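Local coordinates for protein beta-fructofuranosidase (Arthrobacter, PDB 3WPU) that belongs to the levansucrase/invertase family of carbohydrate-active enzymes, whose members share a five-bladed beta-propeller fold, at residues P247-D252 / G257-V262; P340-Y343 / K348-L351; I342-G347 / D376-D381. One frame throughout, in Å; residues are numbered along the deposited sequence.

In the fold
Contacts 1 and 2 are buried hairpins from two sheets that follow one another in the chain, held chiefly by backbone hydrogen bonds with apolar side chains packed beside them. They meet where Phe248 of contact 1 lies against Gln341 and Ile342 of contact 2. Contact 3 shares strand 340-345 with contact 2 but turns outward: it sets the end of that strand and its turn against the loop 376-381, is only partly buried, and relies on a few methyl and ring contacts plus a bridging water. Contacts 2 and 3 are further linked by the salt bridge between Lys348 and Asp376, and Ile378 and Phe344 of contact 3 also reach Asp252 of contact 1.

Contact 1: residues P247-D252 / G257-V262; sequences PFTFED and GETFMV
The beta hairpin formed by strands 245-250 and 260-266 pairs Phe248 with Val262 and Phe250 with Phe260 as antiparallel hydrogen-bonded pairs, flanking the non-hydrogen-bonded pair Thr249-Met261. Phe260 N reaches Phe250 O at 2.9 Å in a nearly straight bond (173°), whereas Phe250 N bonds Phe260 O at 3.0 Å with more bend. On the phenylalanine side, Phe250 CG sits between its own N and carbonyl carbon (chi1 56°), which swings the ring across to the partner strand: Phe260 CB lies over one face, 3.9 Å from the ring centroid, a CH-pi contact. On the other side Met261 SD touches Pro247 CB at 3.7 Å, and Thr249 OG1 is hydrogen-bonded to Arg168 NH1. Toward the turn, the extended Glu251 side chain takes over from the backbone. Glu251 OE2 accepts a hydrogen bond from Gly257 N (2.9 Å), which meets it from above the carboxylate plane. One water joins OE2 to Glu258 O, and a second joins Glu258 O to Asp252 N, filling in between the diverging chains. With strands 305-313 and 321-331 adding on beyond strand 260-266, this hairpin supplies two of four successive antiparallel strands, as in a beta-propeller blade.

Contact 2: residues P340-Y343 / K348-L351; sequences PQIY and KSYL
Tyr343 and Tyr350 face each other as the antiparallel hydrogen-bonded pair of a beta hairpin, in which strands 340-343 and 348-351 run at 159° with their axes 4.6 Å apart at closest approach. Tyr343 N donates to Tyr350 O at 2.8 Å, in the carbonyl plane, and Tyr350 N returns a bond of 2.9 Å to Tyr343 O. Beyond this pair the chains meet through Ile342 and Leu351, a non-hydrogen-bonded pair, where Ile342 CA lies 3.3 Å from Tyr350 O in a CA-H...O contact. The pairing goes on past the segments with a backbone bond between Gln341 and Phe352, while strand 369-375 binds Ser349 and Leu351 along the other edge of strand 348-355. This meandering antiparallel sheet is consistent with another blade of the propeller.

The isoleucine and leucine share one face of the sheet. Ile342 CD1 bends across to Leu351 CB at 3.9 Å, and Leu351 CD1 reaches back to Pro340 CB at 4.0 Å, a continuous apolar row. Beside it, Ile342 CG2 rests against Ser349 OG, whose polar needs are met by the hydroxyl of Tyr382.

On the reverse face the two tyrosines touch through their CB atoms, 4.1 Å apart, and their rings then part company. Tyr343 CG lies opposite its backbone N (chi1 -177°), while Tyr350 CG is folded beside its own N (chi1 -74°). Both side chains pack on Ile458, and Tyr350 OH is hydrogen-bonded to Pro464 O. The Tyr350 ring also turns an edge to its partner's backbone: Tyr343 O lies at that edge, in the ring plane, 3.6 Å from Tyr350 CD2.

Contact 3: residues I342-G347 / D376-D381; sequences IYFKDG and DGIRSD
Ile342 meets Ile378 methyl to methyl, CG2 to CG2 at 4.2 Å, with the two side chains crossing at about a right angle. Two residues on, Phe344 lies on the same side of the strand, and the end of its ring comes near the loop; one face of the ring is covered by Ile342 CG2, 3.3 Å above the plane and displaced toward the rim. The methyl of Ile378 approaches the same ring differently, at the edge and near its plane, where CG2 is 3.8 Å from both Phe344 CE1 and CZ. One branch of Ile378 thus touches both strand residues. It does so because CG1 takes the place between the backbone N and carbonyl carbon (chi1 62°), which sets CG2 beside the N and facing the strand. Asp252 and Phe250, from the neighbouring hairpin, also pack on Ile378, and Asp252 packs on Phe344 as well.

The strand then ends in a tight type I' turn at Asp346 and Gly347, the two-residue connection of the hairpin 340-345/348-355, with both residues at positive phi. The extended Lys345 side chain turns at its end, bringing NZ to Asp346 OD2 in a salt bridge of 2.8 Å from above the carboxylate plane; NZ is also hydrogen-bonded to Ile458 O.

At Gly347 the contact becomes polar and indirect. A water gives one hydrogen to Gly347 O at 2.9 Å and the other to Asp376 OD1, also at 2.9 Å, linking the turn to the loop that follows strand 369-375. The same carboxylate oxygen forms a salt bridge with Lys348, the residue just after the turn, whose NZ is also hydrogen-bonded to Gln15 OE1. Farther along that loop, Ser380 OG donates to Gly377 O at 3.1 Å, tying together the two residues that flank Ile378 and Arg379.

Contact 1: residues P247-D252 / G257-V262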
loop_
_atom_site.group_PDB
_atom_site.type_symbol
_atom_site.label_atom_id
_atom_site.label_comp_id
_atom_site.label_asym_id
_atom_site.label_seq_id
_atom_site.Cartn_x
_atom_site.Cartn_y
_atom_site.Cartn_z
ATOM N N PRO A 247 -3.482 2.920 -7.278
ATOM C CA PRO A 247 -4.924 2.582 -7.193
ATOM C C PRO A 247 -5.187 1.300 -6.378
ATOM O O PRO A 247 -4.569 0.251 -6.623
ATOM C CB PRO A 247 -5.302 2.341 -8.655
ATOM C CG PRO A 247 -4.041 1.866 -9.281
ATOM C CD PRO A 247 -2.994 2.740 -8.662
ATOM N N PHE A 248 -6.138 1.390 -5.445
ATOM C CA PHE A 248 -6.639 0.260 -4.666
ATOM C C PHE A 248 -8.170 0.245 -4.805
ATOM O O PHE A 248 -8.799 1.214 -4.409
ATOM C CB PHE A 248 -6.253 0.449 -3.183
ATOM C CG PHE A 248 -6.884 -0.562 -2.242
ATOM C CD1 PHE A 248 -6.254 -1.760 -1.975
ATOM C CD2 PHE A 248 -8.128 -0.323 -1.652
ATOM C CE1 PHE A 248 -6.813 -2.711 -1.128
ATOM C CE2 PHE A 248 -8.683 -1.259 -0.786
ATOM C CZ PHE A 248 -8.054 -2.457 -0.541
ATOM N N THR A 249 -8.726 -0.840 -5.343
ATOM C CA THR A 249 -10.197 -0.950 -5.584
ATOM C C THR A 249 -10.870 -1.854 -4.573
ATOM O O THR A 249 -10.243 -2.752 -3.996
ATOM C CB THR A 249 -10.546 -1.436 -7.017
ATOM O OG1 THR A 249 -10.392 -2.863 -7.140
ATOM C CG2 THR A 249 -9.764 -0.680 -8.087
ATOM N N PHE A 250 -12.185 -1.661 -4.374
ATOM C CA PHE A 250 -12.867 -2.366 -3.327
ATOM C C PHE A 250 -14.361 -2.119 -3.465
ATOM O O PHE A 250 -14.766 -1.181 -4.140
ATOM C CB PHE A 250 -12.446 -1.870 -1.941
ATOM C CG PHE A 250 -12.629 -0.393 -1.737
ATOM C CD1 PHE A 250 -13.762 0.105 -1.091
ATOM C CD2 PHE A 250 -11.683 0.530 -2.216
ATOM C CE1 PHE A 250 -13.923 1.459 -0.893
ATOM C CE2 PHE A 250 -11.851 1.878 -2.020
ATOM C CZ PHE A 250 -12.975 2.352 -1.366
ATOM N N GLU A 251 -15.122 -2.996 -2.834
ATOM C CA GLU A 251 -16.519 -2.743 -2.557
ATOM C C GLU A 251 -16.653 -2.280 -1.117
ATOM O O GLU A 251 -16.074 -2.862 -0.193
ATOM C CB GLU A 251 -17.333 -4.016 -2.745
ATOM C CG GLU A 251 -18.837 -3.811 -2.598
ATOM C CD GLU A 251 -19.600 -5.124 -2.674
ATOM O OE1 GLU A 251 -19.532 -5.912 -1.718
ATOM O OE2 GLU A 251 -20.307 -5.332 -3.665
ATOM N N ASP A 252 -17.458 -1.243 -0.932
ATOM C CA ASP A 252 -17.842 -0.741 0.369
ATOM C C ASP A 252 -19.076 -1.526 0.822
ATOM O O ASP A 252 -20.063 -1.536 0.091
ATOM C CB ASP A 252 -18.173 0.736 0.217
ATOM C CG ASP A 252 -18.629 1.388 1.504
ATOM O OD1 ASP A 252 -18.517 0.782 2.592
ATOM O OD2 ASP A 252 -19.092 2.532 1.378
ATOM N N GLY A 257 -22.494 -3.621 -4.642
ATOM C CA GLY A 257 -22.659 -3.598 -6.081
ATOM C C GLY A 257 -21.935 -2.477 -6.803
ATOM O O GLY A 257 -21.919 -2.456 -8.033
ATOM N N GLU A 258 -21.340 -1.546 -6.055
ATOM C CA GLU A 258 -20.557 -0.469 -6.631
ATOM C C GLU A 258 -19.095 -0.783 -6.381
ATOM O O GLU A 258 -18.791 -1.517 -5.464
ATOM C CB GLU A 258 -20.916 0.857 -5.980
ATOM C CG GLU A 258 -22.351 1.265 -6.266
ATOM C CD GLU A 258 -22.698 2.637 -5.745
ATOM O OE1 GLU A 258 -22.108 3.074 -4.733
ATOM O OE2 GLU A 258 -23.588 3.279 -6.359
ATOM N N THR A 259 -18.229 -0.279 -7.247
ATOM C CA THR A 259 -16.773 -0.413 -7.035
ATOM C C THR A 259 -16.142 0.957 -6.896
ATOM O O THR A 259 -16.334 1.840 -7.747
ATOM C CB THR A 259 -16.095 -1.203 -8.167
ATOM O OG1 THR A 259 -16.728 -2.486 -8.289
ATOM C CG2 THR A 259 -14.573 -1.412 -7.866
ATOM N N PHE A 260 -15.318 1.104 -5.854
ATOM C CA PHE A 260 -14.597 2.342 -5.599
ATOM C C PHE A 260 -13.115 2.089 -5.678
ATOM O O PHE A 260 -12.683 0.950 -5.737
ATOM C CB PHE A 260 -14.938 2.920 -4.233
ATOM C CG PHE A 260 -16.354 3.402 -4.139
ATOM C CD1 PHE A 260 -16.670 4.694 -4.522
ATOM C CD2 PHE A 260 -17.343 2.566 -3.677
ATOM C CE1 PHE A 260 -17.987 5.147 -4.466
ATOM C CE2 PHE A 260 -18.660 3.017 -3.614
ATOM C CZ PHE A 260 -18.961 4.297 -4.001
ATOM N N MET A 261 -12.382 3.188 -5.715
ATOM C CA MET A 261 -10.917 3.169 -5.736
ATOM C C MET A 261 -10.413 4.323 -4.899
ATOM O O MET A 261 -10.923 5.432 -4.996
ATOM C CB MET A 261 -10.445 3.333 -7.183
ATOM C CG MET A 261 -8.920 3.489 -7.397
ATOM S SD MET A 261 -8.562 4.146 -9.036
ATOM C CE MET A 261 -9.167 2.852 -10.116
ATOM N N VAL A 262 -9.356 4.077 -4.125
ATOM C CA VAL A 262 -8.579 5.147 -3.544
ATOM C C VAL A 262 -7.197 5.155 -4.165
ATOM O O VAL A 262 -6.741 4.163 -4.747
ATOM C CB VAL A 262 -8.497 5.111 -1.986
ATOM C CG1 VAL A 262 -9.875 5.375 -1.380
ATOM C CG2 VAL A 262 -7.959 3.804 -1.472
HETATM O O HOH W 1 -18.717 -4.428 -5.995
HETATM O O HOH W 2 -19.050 -0.288 -2.966
#

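Contact 2: residues P340-Y343 / K348-L351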
loop_
_atom_site.group_PDB
_atom_site.type_symbol
_atom_site.label_atom_id
_atom_site.label_comp_id
_atom_site.label_asym_id
_atom_site.label_seq_id
_atom_site.Cartn_x
_atom_site.Cartn_y
_atom_site.Cartn_z
ATOM N N PRO A 340 -2.690 4.409 -0.374
ATOM C CA PRO A 340 -3.876 4.326 0.464
ATOM C C PRO A 340 -4.647 3.021 0.228
ATOM O O PRO A 340 -4.708 2.499 -0.890
ATOM C CB PRO A 340 -4.691 5.529 0.019
ATOM C CG PRO A 340 -4.304 5.734 -1.407
ATOM C CD PRO A 340 -2.811 5.431 -1.421
ATOM N N GLN A 341 -5.222 2.503 1.301
ATOM C CA GLN A 341 -6.187 1.400 1.206
ATOM C C GLN A 341 -7.263 1.612 2.238
ATOM O O GLN A 341 -7.052 2.261 3.242
ATOM C CB GLN A 341 -5.536 0.036 1.440
ATOM C CG GLN A 341 -4.838 -0.069 2.789
ATOM C CD GLN A 341 -4.104 -1.369 3.018
ATOM O OE1 GLN A 341 -2.865 -1.354 3.209
ATOM N NE2 GLN A 341 -4.830 -2.491 3.039
ATOM N N ILE A 342 -8.435 1.045 1.953
ATOM C CA ILE A 342 -9.558 1.031 2.865
ATOM C C ILE A 342 -9.752 -0.405 3.346
ATOM O O ILE A 342 -9.836 -1.341 2.543
ATOM C CB ILE A 342 -10.841 1.518 2.185
ATOM C CG1 ILE A 342 -10.681 2.972 1.693
ATOM C CG2 ILE A 342 -12.001 1.397 3.147
ATOM C CD1 ILE A 342 -10.659 4.002 2.764
ATOM N N TYR A 343 -9.785 -0.539 4.660
ATOM C CA TYR A 343 -9.839 -1.804 5.381
ATOM C C TYR A 343 -11.045 -1.756 6.285
ATOM O O TYR A 343 -11.187 -0.831 7.078
ATOM C CB TYR A 343 -8.549 -1.922 6.195
ATOM C CG TYR A 343 -8.323 -3.176 6.975
ATOM C CD1 TYR A 343 -7.504 -4.193 6.475
ATOM C CD2 TYR A 343 -8.864 -3.339 8.261
ATOM C CE1 TYR A 343 -7.274 -5.341 7.199
ATOM C CE2 TYR A 343 -8.623 -4.494 8.992
ATOM C CZ TYR A 343 -7.810 -5.486 8.457
ATOM O OH TYR A 343 -7.533 -6.642 9.176
ATOM N N LYS A 348 -16.613 -0.141 10.729
ATOM C CA LYS A 348 -15.818 1.048 10.462
ATOM C C LYS A 348 -15.075 0.943 9.142
ATOM O O LYS A 348 -14.769 -0.146 8.675
ATOM C CB LYS A 348 -14.746 1.238 11.547
ATOM C CG LYS A 348 -15.274 1.491 12.949
ATOM C CD LYS A 348 -16.005 2.806 13.081
ATOM C CE LYS A 348 -16.401 3.072 14.528
ATOM N NZ LYS A 348 -16.925 4.432 14.735
ATOM N N SER A 349 -14.772 2.115 8.576
ATOM C CA SER A 349 -13.832 2.247 7.489
ATOM C C SER A 349 -12.498 2.706 8.073
ATOM O O SER A 349 -12.437 3.772 8.698
ATOM C CB SER A 349 -14.328 3.301 6.501
ATOM O OG SER A 349 -13.367 3.549 5.495
ATOM N N TYR A 350 -11.455 1.907 7.874
ATOM C CA TYR A 350 -10.083 2.289 8.218
ATOM C C TYR A 350 -9.372 2.679 6.930
ATOM O O TYR A 350 -9.303 1.879 5.993
ATOM C CB TYR A 350 -9.339 1.133 8.871
ATOM C CG TYR A 350 -9.766 0.878 10.292
ATOM C CD1 TYR A 350 -9.133 1.512 11.362
ATOM C CD2 TYR A 350 -10.865 0.064 10.573
ATOM C CE1 TYR A 350 -9.546 1.304 12.674
ATOM C CE2 TYR A 350 -11.272 -0.155 11.893
ATOM C CZ TYR A 350 -10.625 0.468 12.931
ATOM O OH TYR A 350 -11.043 0.276 14.247
ATOM N N LEU A 351 -8.825 3.888 6.892
ATOM C CA LEU A 351 -8.040 4.310 5.762
ATOM C C LEU A 351 -6.605 4.237 6.271
ATOM O O LEU A 351 -6.293 4.880 7.268
ATOM C CB LEU A 351 -8.395 5.738 5.360
ATOM C CG LEU A 351 -7.399 6.494 4.476
ATOM C CD1 LEU A 351 -7.128 5.748 3.197
ATOM C CD2 LEU A 351 -7.842 7.920 4.195
#

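Contact 3: residues I342-G347 / D376-D381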
loop_
_atom_site.group_PDB
_atom_site.type_symbol
_atom_site.label_atom_id
_atom_site.label_comp_id
_atom_site.label_asym_id
_atom_site.label_seq_id
_atom_site.Cartn_x
_atom_site.Cartn_y
_atom_site.Cartn_z
ATOM N N ILE A 342 -8.435 1.045 1.953
ATOM C CA ILE A 342 -9.558 1.031 2.865
ATOM C C ILE A 342 -9.752 -0.405 3.346
ATOM O O ILE A 342 -9.836 -1.341 2.543
ATOM C CB ILE A 342 -10.841 1.518 2.185
ATOM C CG1 ILE A 342 -10.681 2.972 1.693
ATOM C CG2 ILE A 342 -12.001 1.397 3.147
ATOM C CD1 ILE A 342 -10.659 4.002 2.764
ATOM N N TYR A 343 -9.785 -0.539 4.660
ATOM C CA TYR A 343 -9.839 -1.804 5.381
ATOM C C TYR A 343 -11.045 -1.756 6.285
ATOM O O TYR A 343 -11.187 -0.831 7.078
ATOM C CB TYR A 343 -8.549 -1.922 6.195
ATOM C CG TYR A 343 -8.323 -3.176 6.975
ATOM C CD1 TYR A 343 -7.504 -4.193 6.475
ATOM C CD2 TYR A 343 -8.864 -3.339 8.261
ATOM C CE1 TYR A 343 -7.274 -5.341 7.199
ATOM C CE2 TYR A 343 -8.623 -4.494 8.992
ATOM C CZ TYR A 343 -7.810 -5.486 8.457
ATOM O OH TYR A 343 -7.533 -6.642 9.176
ATOM N N PHE A 344 -11.936 -2.729 6.125
ATOM C CA PHE A 344 -13.204 -2.691 6.819
ATOM C C PHE A 344 -13.168 -3.623 8.019
ATOM O O PHE A 344 -12.764 -4.790 7.924
ATOM C CB PHE A 344 -14.325 -3.076 5.871
ATOM C CG PHE A 344 -14.506 -2.113 4.735
ATOM C CD1 PHE A 344 -15.096 -0.872 4.946
ATOM C CD2 PHE A 344 -14.071 -2.440 3.457
ATOM C CE1 PHE A 344 -15.266 0.019 3.888
ATOM C CE2 PHE A 344 -14.248 -1.562 2.401
ATOM C CZ PHE A 344 -14.849 -0.332 2.617
ATOM N N LYS A 345 -13.593 -3.094 9.163
ATOM C CA LYS A 345 -13.618 -3.860 10.399
ATOM C C LYS A 345 -14.653 -3.297 11.367
ATOM O O LYS A 345 -14.711 -2.087 11.603
ATOM C CB LYS A 345 -12.221 -3.871 11.048
ATOM C CG LYS A 345 -12.184 -4.732 12.306
ATOM C CD LYS A 345 -10.782 -4.826 12.855
ATOM C CE LYS A 345 -10.686 -5.730 14.072
ATOM N NZ LYS A 345 -11.329 -5.141 15.265
ATOM N N ASP A 346 -15.493 -4.194 11.903
ATOM C CA ASP A 346 -16.442 -3.844 12.972
ATOM C C ASP A 346 -17.301 -2.627 12.650
ATOM O O ASP A 346 -17.543 -1.764 13.513
ATOM C CB ASP A 346 -15.687 -3.651 14.295
ATOM C CG ASP A 346 -15.069 -4.944 14.801
ATOM O OD1 ASP A 346 -15.564 -6.021 14.424
ATOM O OD2 ASP A 346 -14.066 -4.884 15.538
ATOM N N GLY A 347 -17.735 -2.539 11.392
ATOM C CA GLY A 347 -18.628 -1.465 10.945
ATOM C C GLY A 347 -17.946 -0.134 10.682
ATOM O O GLY A 347 -18.602 0.883 10.478
ATOM N N ASP A 376 -16.950 6.224 10.137
ATOM C CA ASP A 376 -18.151 5.448 9.907
ATOM C C ASP A 376 -18.528 5.205 8.448
ATOM O O ASP A 376 -19.541 4.566 8.178
ATOM C CB ASP A 376 -19.323 6.136 10.630
ATOM C CG ASP A 376 -19.237 5.982 12.142
ATOM O OD1 ASP A 376 -18.644 5.001 12.625
ATOM O OD2 ASP A 376 -19.825 6.821 12.849
ATOM N N GLY A 377 -17.741 5.728 7.518
ATOM C CA GLY A 377 -17.969 5.581 6.093
ATOM C C GLY A 377 -16.675 5.799 5.348
ATOM O O GLY A 377 -15.714 6.361 5.923
ATOM N N ILE A 378 -16.628 5.374 4.084
ATOM C CA ILE A 378 -15.409 5.599 3.265
ATOM C C ILE A 378 -15.122 7.102 3.091
ATOM O O ILE A 378 -13.954 7.521 3.028
ATOM C CB ILE A 378 -15.433 4.853 1.917
ATOM C CG1 ILE A 378 -16.602 5.336 1.014
ATOM C CG2 ILE A 378 -15.547 3.361 2.206
ATOM C CD1 ILE A 378 -16.554 4.704 -0.351
ATOM N N ARG A 379 -16.184 7.904 3.056
ATOM C CA ARG A 379 -16.101 9.348 3.236
ATOM C C ARG A 379 -16.676 9.678 4.608
ATOM O O ARG A 379 -17.875 9.515 4.859
ATOM C CB ARG A 379 -16.841 10.112 2.125
ATOM C CG ARG A 379 -16.689 11.625 2.220
ATOM C CD ARG A 379 -17.378 12.437 1.137
ATOM N NE ARG A 379 -17.017 11.961 -0.188
ATOM C CZ ARG A 379 -15.858 12.226 -0.785
ATOM N NH1 ARG A 379 -14.994 13.031 -0.208
ATOM N NH2 ARG A 379 -15.612 11.710 -1.980
ATOM N N SER A 380 -15.817 10.110 5.507
ATOM C CA SER A 380 -16.236 10.434 6.851
ATOM C C SER A 380 -15.342 11.499 7.447
ATOM O O SER A 380 -14.294 11.801 6.886
ATOM C CB SER A 380 -16.255 9.154 7.691
ATOM O OG SER A 380 -14.949 8.612 7.852
ATOM N N ASP A 381 -15.714 12.050 8.601
ATOM C CA ASP A 381 -14.794 12.914 9.322
ATOM C C ASP A 381 -13.835 12.039 10.102
ATOM O O ASP A 381 -13.963 11.835 11.316
ATOM C CB ASP A 381 -15.510 13.921 10.227
ATOM C CG ASP A 381 -14.536 14.817 10.957
ATOM O OD1 ASP A 381 -13.333 14.859 10.565
ATOM O OD2 ASP A 381 -14.922 15.456 11.954
HETATM O O HOH W 3 -19.998 2.465 12.432
#